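Local coordinates for protein Rho-class glutathione S-transferase (Laternula elliptica, PDB 3QAV) that probably catalyses the conjugation of glutathione to electrophilic compounds, as other cytosolic glutathione S-transferases do, at residues K117-S129 / A177-M191. Residues are numbered along the deposited sequence; the frame is centred on the assembly and turned at random.
Sequences KVYQRMFETSNIS and ATKEFTMADVFFFPM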
loop_
_atom_site.group_PDB
_atom_site.type_symbol
_atom_site.label_atom_id
_atom_site.label_comp_id
_atom_site.label_asym_id
_atom_site.label_seq_id
_atom_site.Cartn_x
_atom_site.Cartn_y
_atom_site.Cartn_z
ATOM N N LYS A 117 -5.803 6.153 14.003
ATOM C CA LYS A 117 -5.909 4.710 14.191
ATOM C C LYS A 117 -6.629 4.049 13.010
ATOM O O LYS A 117 -6.308 2.918 12.651
ATOM C CB LYS A 117 -6.627 4.385 15.504
ATOM C CG LYS A 117 -6.995 2.914 15.660
ATOM C CD LYS A 117 -5.781 2.007 15.566
ATOM C CE LYS A 117 -4.838 2.238 16.737
ATOM N NZ LYS A 117 -5.552 2.040 18.030
ATOM N N VAL A 118 -7.597 4.748 12.410
ATOM C CA VAL A 118 -8.311 4.206 11.253
ATOM C C VAL A 118 -7.305 4.063 10.101
ATOM O O VAL A 118 -7.225 3.012 9.467
ATOM C CB VAL A 118 -9.494 5.121 10.821
ATOM C CG1 VAL A 118 -10.093 4.628 9.510
ATOM C CG2 VAL A 118 -10.581 5.123 11.915
ATOM N N TYR A 119 -6.532 5.120 9.848
ATOM C CA TYR A 119 -5.499 5.097 8.810
ATOM C C TYR A 119 -4.517 3.958 9.123
ATOM O O TYR A 119 -4.136 3.199 8.240
ATOM C CB TYR A 119 -4.735 6.429 8.780
ATOM C CG TYR A 119 -5.450 7.588 8.095
ATOM C CD1 TYR A 119 -5.542 8.838 8.714
ATOM C CD2 TYR A 119 -5.974 7.454 6.805
ATOM C CE1 TYR A 119 -6.134 9.929 8.068
ATOM C CE2 TYR A 119 -6.567 8.545 6.140
ATOM C CZ TYR A 119 -6.641 9.775 6.779
ATOM O OH TYR A 119 -7.214 10.848 6.131
ATOM N N GLN A 120 -4.110 3.832 10.381
ATOM C CA GLN A 120 -3.185 2.759 10.748
ATOM C C GLN A 120 -3.727 1.392 10.317
ATOM O O GLN A 120 -3.037 0.630 9.630
ATOM C CB GLN A 120 -2.925 2.754 12.262
ATOM C CG GLN A 120 -2.260 1.473 12.784
ATOM C CD GLN A 120 -0.810 1.292 12.328
ATOM O OE1 GLN A 120 -0.287 0.168 12.302
ATOM N NE2 GLN A 120 -0.152 2.393 11.990
ATOM N N ARG A 121 -4.958 1.081 10.712
ATOM C CA ARG A 121 -5.555 -0.209 10.357
ATOM C C ARG A 121 -5.690 -0.394 8.838
ATOM O O ARG A 121 -5.366 -1.453 8.315
ATOM C CB ARG A 121 -6.914 -0.362 11.043
ATOM C CG ARG A 121 -6.831 -0.430 12.577
ATOM C CD ARG A 121 -6.307 -1.783 13.068
ATOM N NE ARG A 121 -4.860 -1.833 13.255
ATOM C CZ ARG A 121 -4.232 -1.613 14.409
ATOM N NH1 ARG A 121 -2.904 -1.688 14.468
ATOM N NH2 ARG A 121 -4.924 -1.321 15.506
ATOM N N MET A 122 -6.158 0.638 8.139
ATOM C CA MET A 122 -6.308 0.582 6.684
ATOM C C MET A 122 -5.054 0.075 5.968
ATOM O O MET A 122 -5.079 -0.949 5.281
ATOM C CB MET A 122 -6.620 1.974 6.121
ATOM C CG MET A 122 -8.021 2.475 6.340
ATOM S SD MET A 122 -8.097 4.247 5.988
ATOM C CE MET A 122 -7.549 4.289 4.286
ATOM N N PHE A 123 -3.963 0.815 6.130
ATOM C CA PHE A 123 -2.699 0.495 5.477
ATOM C C PHE A 123 -1.987 -0.743 6.009
ATOM O O PHE A 123 -1.212 -1.368 5.294
ATOM C CB PHE A 123 -1.803 1.742 5.518
ATOM C CG PHE A 123 -2.452 2.949 4.861
ATOM C CD1 PHE A 123 -2.794 4.074 5.604
ATOM C CD2 PHE A 123 -2.791 2.916 3.510
ATOM C CE1 PHE A 123 -3.470 5.147 5.014
ATOM C CE2 PHE A 123 -3.466 3.978 2.912
ATOM C CZ PHE A 123 -3.809 5.098 3.665
ATOM N N GLU A 124 -2.263 -1.114 7.252
ATOM C CA GLU A 124 -1.646 -2.309 7.814
ATOM C C GLU A 124 -2.239 -3.566 7.159
ATOM O O GLU A 124 -1.606 -4.629 7.149
ATOM C CB GLU A 124 -1.863 -2.354 9.329
ATOM C CG GLU A 124 -1.154 -3.509 10.033
ATOM C CD GLU A 124 -1.377 -3.487 11.534
ATOM O OE1 GLU A 124 -1.872 -2.462 12.043
ATOM O OE2 GLU A 124 -1.044 -4.486 12.206
ATOM N N THR A 125 -3.444 -3.445 6.598
ATOM C CA THR A 125 -4.091 -4.595 5.960
ATOM C C THR A 125 -3.268 -5.194 4.823
ATOM O O THR A 125 -3.509 -6.336 4.420
ATOM C CB THR A 125 -5.488 -4.247 5.381
ATOM O OG1 THR A 125 -5.347 -3.334 4.286
ATOM C CG2 THR A 125 -6.369 -3.638 6.442
ATOM N N SER A 126 -2.306 -4.432 4.307
ATOM C CA SER A 126 -1.476 -4.922 3.211
ATOM C C SER A 126 -0.645 -6.129 3.648
ATOM O O SER A 126 -0.288 -6.964 2.824
ATOM C CB SER A 126 -0.545 -3.823 2.694
ATOM O OG SER A 126 0.609 -3.707 3.506
ATOM N N ASN A 127 -0.334 -6.208 4.939
ATOM C CA ASN A 127 0.435 -7.328 5.490
ATOM C C ASN A 127 -0.317 -8.645 5.371
ATOM O O ASN A 127 0.283 -9.714 5.419
ATOM C CB ASN A 127 0.742 -7.104 6.970
ATOM C CG ASN A 127 1.799 -6.060 7.193
ATOM O OD1 ASN A 127 2.905 -6.163 6.665
ATOM N ND2 ASN A 127 1.472 -5.046 7.990
ATOM N N ILE A 128 -1.637 -8.567 5.252
ATOM C CA ILE A 128 -2.446 -9.763 5.134
ATOM C C ILE A 128 -2.180 -10.387 3.781
ATOM O O ILE A 128 -2.026 -11.601 3.674
ATOM C CB ILE A 128 -3.945 -9.441 5.282
ATOM C CG1 ILE A 128 -4.207 -8.870 6.681
ATOM C CG2 ILE A 128 -4.784 -10.704 5.029
ATOM C CD1 ILE A 128 -5.638 -8.398 6.904
ATOM N N SER A 129 -2.122 -9.553 2.748
ATOM C CA SER A 129 -1.847 -10.034 1.402
ATOM C C SER A 129 -0.506 -10.759 1.389
ATOM O O SER A 129 -0.401 -11.887 0.929
ATOM C CB SER A 129 -1.773 -8.866 0.412
ATOM O OG SER A 129 -3.009 -8.188 0.308
ATOM N N ALA A 177 -11.031 -1.115 13.671
ATOM C CA ALA A 177 -10.261 0.015 14.195
ATOM C C ALA A 177 -10.943 0.728 15.361
ATOM O O ALA A 177 -10.278 1.253 16.255
ATOM C CB ALA A 177 -9.974 1.016 13.076
ATOM N N THR A 178 -12.271 0.747 15.344
ATOM C CA THR A 178 -13.037 1.401 16.398
ATOM C C THR A 178 -14.312 0.604 16.620
ATOM O O THR A 178 -14.495 -0.459 16.035
ATOM C CB THR A 178 -13.440 2.826 15.991
ATOM O OG1 THR A 178 -14.421 2.754 14.956
ATOM C CG2 THR A 178 -12.243 3.602 15.465
ATOM N N LYS A 179 -15.202 1.118 17.458
ATOM C CA LYS A 179 -16.467 0.436 17.717
ATOM C C LYS A 179 -17.509 0.796 16.655
ATOM O O LYS A 179 -18.685 0.450 16.774
ATOM C CB LYS A 179 -16.983 0.791 19.113
ATOM C CG LYS A 179 -16.145 0.202 20.230
ATOM C CD LYS A 179 -16.655 0.622 21.594
ATOM C CE LYS A 179 -15.767 0.069 22.700
ATOM N NZ LYS A 179 -15.733 -1.426 22.693
ATOM N N GLU A 180 -17.060 1.496 15.617
ATOM C CA GLU A 180 -17.920 1.894 14.510
ATOM C C GLU A 180 -17.303 1.453 13.182
ATOM O O GLU A 180 -16.085 1.293 13.064
ATOM C CB GLU A 180 -18.094 3.420 14.481
ATOM C CG GLU A 180 -19.157 3.974 15.409
ATOM C CD GLU A 180 -19.276 5.488 15.301
ATOM O OE1 GLU A 180 -19.213 6.015 14.171
ATOM O OE2 GLU A 180 -19.442 6.152 16.343
ATOM N N PHE A 181 -18.152 1.255 12.185
ATOM C CA PHE A 181 -17.702 0.876 10.852
ATOM C C PHE A 181 -16.936 2.088 10.290
ATOM O O PHE A 181 -17.390 3.224 10.424
ATOM C CB PHE A 181 -18.922 0.568 9.979
ATOM C CG PHE A 181 -18.596 0.315 8.537
ATOM C CD1 PHE A 181 -18.365 -0.979 8.079
ATOM C CD2 PHE A 181 -18.529 1.375 7.630
ATOM C CE1 PHE A 181 -18.072 -1.220 6.730
ATOM C CE2 PHE A 181 -18.236 1.148 6.284
ATOM C CZ PHE A 181 -18.008 -0.153 5.831
ATOM N N THR A 182 -15.777 1.852 9.681
ATOM C CA THR A 182 -14.973 2.940 9.121
ATOM C C THR A 182 -14.241 2.471 7.871
ATOM O O THR A 182 -14.356 1.312 7.477
ATOM C CB THR A 182 -13.913 3.440 10.127
ATOM O OG1 THR A 182 -12.975 2.389 10.391
ATOM C CG2 THR A 182 -14.570 3.863 11.436
ATOM N N MET A 183 -13.477 3.370 7.259
ATOM C CA MET A 183 -12.727 3.032 6.051
ATOM C C MET A 183 -11.848 1.805 6.284
ATOM O O MET A 183 -11.606 1.040 5.363
ATOM C CB MET A 183 -11.845 4.210 5.608
ATOM C CG MET A 183 -11.192 4.007 4.240
ATOM S SD MET A 183 -12.401 3.905 2.894
ATOM C CE MET A 183 -12.766 5.635 2.630
ATOM N N ALA A 184 -11.376 1.622 7.516
ATOM C CA ALA A 184 -10.525 0.480 7.845
ATOM C C ALA A 184 -11.216 -0.853 7.561
ATOM O O ALA A 184 -10.575 -1.807 7.106
ATOM C CB ALA A 184 -10.102 0.538 9.307
ATOM N N ASP A 185 -12.518 -0.926 7.834
ATOM C CA ASP A 185 -13.259 -2.158 7.584
ATOM C C ASP A 185 -13.436 -2.406 6.091
ATOM O O ASP A 185 -13.565 -3.547 5.646
ATOM C CB ASP A 185 -14.614 -2.106 8.280
ATOM C CG ASP A 185 -14.474 -2.039 9.783
ATOM O OD1 ASP A 185 -14.640 -0.938 10.352
ATOM O OD2 ASP A 185 -14.172 -3.094 10.387
ATOM N N VAL A 186 -13.434 -1.330 5.321
ATOM C CA VAL A 186 -13.573 -1.425 3.874
ATOM C C VAL A 186 -12.341 -2.150 3.323
ATOM O O VAL A 186 -12.431 -2.948 2.384
ATOM C CB VAL A 186 -13.645 -0.014 3.242
ATOM C CG1 VAL A 186 -13.404 -0.096 1.754
ATOM C CG2 VAL A 186 -14.993 0.616 3.536
ATOM N N PHE A 187 -11.190 -1.862 3.915
ATOM C CA PHE A 187 -9.941 -2.475 3.478
ATOM C C PHE A 187 -9.777 -3.873 4.047
ATOM O O PHE A 187 -9.323 -4.788 3.368
ATOM C CB PHE A 187 -8.741 -1.625 3.933
ATOM C CG PHE A 187 -8.540 -0.359 3.141
ATOM C CD1 PHE A 187 -9.576 0.548 2.966
ATOM C CD2 PHE A 187 -7.296 -0.069 2.578
ATOM C CE1 PHE A 187 -9.381 1.727 2.241
ATOM C CE2 PHE A 187 -7.091 1.105 1.855
ATOM C CZ PHE A 187 -8.137 2.003 1.687
ATOM N N PHE A 188 -10.158 -4.033 5.305
ATOM C CA PHE A 188 -9.982 -5.306 5.998
ATOM C C PHE A 188 -10.893 -6.456 5.596
ATOM O O PHE A 188 -10.425 -7.514 5.201
ATOM C CB PHE A 188 -10.109 -5.070 7.506
ATOM C CG PHE A 188 -9.833 -6.287 8.337
ATOM C CD1 PHE A 188 -8.596 -6.920 8.276
ATOM C CD2 PHE A 188 -10.801 -6.789 9.197
ATOM C CE1 PHE A 188 -8.327 -8.038 9.062
ATOM C CE2 PHE A 188 -10.539 -7.907 9.988
ATOM C CZ PHE A 188 -9.304 -8.529 9.919
ATOM N N PHE A 189 -12.198 -6.243 5.704
ATOM C CA PHE A 189 -13.168 -7.282 5.400
ATOM C C PHE A 189 -12.968 -8.054 4.097
ATOM O O PHE A 189 -12.966 -9.284 4.100
ATOM C CB PHE A 189 -14.578 -6.704 5.423
ATOM C CG PHE A 189 -15.622 -7.692 5.038
ATOM C CD1 PHE A 189 -16.033 -8.670 5.937
ATOM C CD2 PHE A 189 -16.155 -7.685 3.750
ATOM C CE1 PHE A 189 -16.962 -9.629 5.556
ATOM C CE2 PHE A 189 -17.074 -8.633 3.366
ATOM C CZ PHE A 189 -17.481 -9.610 4.267
ATOM N N PRO A 190 -12.829 -7.353 2.960
ATOM C CA PRO A 190 -12.635 -8.097 1.710
ATOM C C PRO A 190 -11.538 -9.153 1.830
ATOM O O PRO A 190 -11.639 -10.249 1.270
ATOM C CB PRO A 190 -12.282 -7.001 0.716
ATOM C CG PRO A 190 -13.138 -5.856 1.196
ATOM C CD PRO A 190 -12.927 -5.904 2.704
ATOM N N MET A 191 -10.485 -8.815 2.560
ATOM C CA MET A 191 -9.383 -9.740 2.735
ATOM C C MET A 191 -9.813 -10.929 3.581
ATOM O O MET A 191 -9.400 -12.059 3.329
ATOM C CB MET A 191 -8.190 -9.016 3.355
ATOM C CG MET A 191 -7.609 -7.974 2.407
ATOM S SD MET A 191 -6.164 -7.157 3.066
ATOM C CE MET A 191 -4.877 -8.125 2.335
#
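Met122 lies over the Phe187 ring and against Ala184 where helices 117-124 and 183-191 run side by side, nearly parallel at 19°, their axes 8.0 Å apart. Met122 CG rests 3.5 Å from Ala184 CA, a close approach that the small alanine permits. Met122 CB sits over one face of the Phe187 ring, offset toward the rim, in a CH-pi contact. The thioether runs out extended (chi2 166°) and then bends at chi3 (59°), bringing CE to 3.5 Å from Phe187 CZ, while SD stays above the ring in a longer Met-aromatic contact and also meets Met183 CG.

One turn earlier, Val118 directs both methyls tip to tip at Thr182, CG1 coming 3.8 Å from OG1. That hydroxyl also accepts a weak N-cap bond from Ala184 N; Thr182 N donates to Asp185 OD1, completing a capping box. Arg121 packs its CG 3.5 Å from Ala177 CB, then bends at chi2 and chi3, turning the guanidinium edge to Glu124 OE1 in a salt bridge, NH1 on its syn lone pair and NE less straight from above the carboxylate plane.

Further along, Thr125 OG1 donates to Met122 O at 2.6 Å, and CG2 lies against Phe187 CB and Phe188 N. Met191 SD meets Thr125 CB at 3.8 Å. Ile128 brings CD1 to the Phe188 ring edge.

The contact is buried in the all-helical C-terminal domain, Phe187 about 6 Å (side chains) from glutathione-binding Ser91. Trp165 of helix 148-172 stacks on Phe188, helix 36-47 of the thioredoxin-like domain packs on Met183, and Glu124 OE2 salt-bridges Arg75 of the second subunit.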